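Local coordinates for CheC-like superfamily protein (Shewanella oneidensis, PDB 3H2D) that probably acts in chemotaxis signalling as a CheX-type phosphatase, removing phosphate from the response regulator CheY, at residues V67-I70 and M71-L75. Residues are numbered along the deposited sequence; the frame is centred on the assembly and turned at random.
Sequences VLQI and MQNML
The carboxamides of Gln69 and Asn73 meet with their planes turned 61° apart, and NE2 of Gln69 donates a hydrogen bond of 2.9 Å to OD1 of Asn73. OD1 lies almost in the plane of the Gln69 amide, whereas NE2 stands above the carbonyl plane of Asn73, 37° out of it and not on a lone pair. This i to i+4 pairing on the last turns of the alpha-helix 64-75 illustrates how an alpha-helix brings residues four apart onto one side, here two carboxamides. In Gln69, CG anti to the backbone N (chi1 -168°) and a bend at chi2 bring NE2 to the side chain one turn on. The backbone repeats the spacing underneath: Asn73 N bonds to Gln69 O at 3.0 Å, and the Asn73 carboxamide lies beside that carbonyl without bonding to it through OD1, both oxygens being acceptors. The other end of the Asn73 amide, ND2, bonds to the carbonyl of Ala22, linking this helix to the loop after helix 8-21. With an alanine here, Gln69 NE2 would probably be left without its acceptor and the Ala22 carbonyl without this donor, setting the glutamine amide free to turn. On the buried side Met71 packs on Val86 and Leu89 of helix 84-107 and Ile70 on Phe62 of strand 54-62, joining the short helix to both. Ile70 and Met74, a selenomethionine, run alongside each other in the same direction. Met74 bends at chi3, and its SE sits 3.7 Å from CG2 of Ile70.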
ATOM      1  N   VAL B  67       0.751  -7.274 -16.850  1.00 23.10           N
ATOM      2  CA  VAL B  67      -0.483  -7.512 -16.091  1.00 23.53           C
ATOM      3  C   VAL B  67      -1.672  -7.739 -17.055  1.00 20.97           C
ATOM      4  O   VAL B  67      -2.573  -8.520 -16.757  1.00 21.64           O
ATOM      5  CB  VAL B  67      -0.807  -6.361 -15.120  1.00 22.34           C
ATOM      6  CG1 VAL B  67      -1.406  -5.199 -15.821  1.00 25.61           C
ATOM      7  CG2 VAL B  67      -1.704  -6.831 -13.908  1.00 25.40           C
ATOM      8  N   LEU B  68      -1.694  -7.025 -18.181  1.00 22.31           N
ATOM      9  CA  LEU B  68      -2.726  -7.256 -19.185  1.00 23.04           C
ATOM     10  C   LEU B  68      -2.647  -8.644 -19.836  1.00 21.35           C
ATOM     11  O   LEU B  68      -3.689  -9.233 -20.178  1.00 20.90           O
ATOM     12  CB  LEU B  68      -2.742  -6.155 -20.226  1.00 22.65           C
ATOM     13  CG  LEU B  68      -3.139  -4.753 -19.736  1.00 24.25           C
ATOM     14  CD1 LEU B  68      -3.012  -3.772 -20.895  1.00 23.24           C
ATOM     15  CD2 LEU B  68      -4.593  -4.764 -19.183  1.00 20.92           C
ATOM     16  N   GLN B  69      -1.457  -9.164 -20.042  1.00 21.11           N
ATOM     17  CA  GLN B  69      -1.330 -10.529 -20.531  1.00 21.94           C
ATOM     18  C   GLN B  69      -1.761 -11.556 -19.485  1.00 22.25           C
ATOM     19  O   GLN B  69      -2.324 -12.596 -19.841  1.00 20.33           O
ATOM     20  CB  GLN B  69       0.095 -10.858 -20.967  1.00 21.70           C
ATOM     21  CG  GLN B  69       0.218 -12.184 -21.760  1.00 24.67           C
ATOM     22  CD  GLN B  69      -0.585 -12.208 -23.036  1.00 29.16           C
ATOM     23  OE1 GLN B  69      -0.441 -11.322 -23.878  1.00 25.32           O
ATOM     24  NE2 GLN B  69      -1.439 -13.224 -23.200  1.00 30.27           N
ATOM     25  N   ILE B  70      -1.430 -11.306 -18.210  1.00 24.02           N
ATOM     26  CA  ILE B  70      -1.882 -12.125 -17.091  1.00 23.75           C
ATOM     27  C   ILE B  70      -3.428 -12.135 -17.070  1.00 23.19           C
ATOM     28  O   ILE B  70      -4.058 -13.215 -16.966  1.00 21.17           O
ATOM     29  CB  ILE B  70      -1.271 -11.622 -15.717  1.00 22.64           C
ATOM     30  CG1 ILE B  70       0.237 -11.880 -15.659  1.00 25.23           C
ATOM     31  CG2 ILE B  70      -1.967 -12.250 -14.478  1.00 26.02           C
ATOM     32  CD1 ILE B  70       0.892 -11.212 -14.465  1.00 24.48           C
HETATM   33  N   MSE B  71      -4.052 -10.956 -17.194  1.00 23.17           N
HETATM   34  CA  MSE B  71      -5.501 -10.909 -17.254  1.00 26.10           C
HETATM   35  C   MSE B  71      -6.064 -11.635 -18.458  1.00 22.39           C
HETATM   36  O   MSE B  71      -7.079 -12.309 -18.316  1.00 23.05           O
HETATM   37  CB  MSE B  71      -6.069  -9.506 -17.257  1.00 25.65           C
HETATM   38  CG  MSE B  71      -7.611  -9.567 -16.865  1.00 30.70           C
HETATM   39 SE   MSE B  71      -8.141  -7.816 -16.686  0.75 34.19          SE
HETATM   40  CE  MSE B  71     -10.045  -7.919 -17.049  1.00 28.28           C
ATOM     41  N   GLN B  72      -5.446 -11.494 -19.631  1.00 22.30           N
ATOM     42  CA  GLN B  72      -5.893 -12.235 -20.796  1.00 21.38           C
ATOM     43  C   GLN B  72      -5.914 -13.746 -20.481  1.00 21.83           C
ATOM     44  O   GLN B  72      -6.868 -14.428 -20.813  1.00 21.95           O
ATOM     45  CB  GLN B  72      -5.006 -11.987 -22.008  1.00 21.88           C
ATOM     46  CG  GLN B  72      -5.460 -12.747 -23.284  1.00 22.67           C
ATOM     47  CD  GLN B  72      -6.819 -12.264 -23.796  1.00 27.36           C
ATOM     48  OE1 GLN B  72      -7.097 -11.056 -23.823  1.00 27.51           O
ATOM     49  NE2 GLN B  72      -7.684 -13.198 -24.134  1.00 24.11           N
ATOM     50  N   ASN B  73      -4.815 -14.245 -19.910  1.00 21.42           N
ATOM     51  CA  ASN B  73      -4.647 -15.677 -19.723  1.00 22.71           C
ATOM     52  C   ASN B  73      -5.547 -16.241 -18.618  1.00 22.83           C
ATOM     53  O   ASN B  73      -6.066 -17.347 -18.728  1.00 23.33           O
ATOM     54  CB  ASN B  73      -3.199 -15.984 -19.374  1.00 23.42           C
ATOM     55  CG  ASN B  73      -2.261 -15.808 -20.547  1.00 25.58           C
ATOM     56  OD1 ASN B  73      -2.651 -15.372 -21.634  1.00 25.76           O
ATOM     57  ND2 ASN B  73      -1.010 -16.136 -20.323  1.00 30.73           N
HETATM   58  N   MSE B  74      -5.736 -15.452 -17.570  1.00 22.99           N
HETATM   59  CA  MSE B  74      -6.539 -15.868 -16.413  1.00 24.34           C
HETATM   60  C   MSE B  74      -8.041 -15.732 -16.649  1.00 23.47           C
HETATM   61  O   MSE B  74      -8.803 -16.627 -16.271  1.00 20.44           O
HETATM   62  CB  MSE B  74      -6.120 -15.096 -15.169  1.00 23.07           C
HETATM   63  CG  MSE B  74      -4.738 -15.421 -14.718  1.00 30.00           C
HETATM   64 SE   MSE B  74      -4.347 -14.696 -12.998  0.75 29.06          SE
HETATM   65  CE  MSE B  74      -5.495 -15.795 -11.886  1.00 33.11           C
ATOM     66  N   LEU B  75      -8.455 -14.651 -17.295  1.00 23.97           N
ATOM     67  CA  LEU B  75      -9.897 -14.328 -17.462  1.00 25.18           C
ATOM     68  C   LEU B  75     -10.405 -14.282 -18.913  1.00 23.04           C
ATOM     69  O   LEU B  75     -11.591 -14.192 -19.146  1.00 20.12           O
ATOM     70  CB  LEU B  75     -10.215 -12.993 -16.761  1.00 26.27           C
ATOM     71  CG  LEU B  75      -9.835 -12.896 -15.280  1.00 29.60           C
ATOM     72  CD1 LEU B  75     -10.027 -11.458 -14.782  1.00 27.28           C
ATOM     73  CD2 LEU B  75     -10.623 -13.945 -14.425  1.00 27.73           C
TER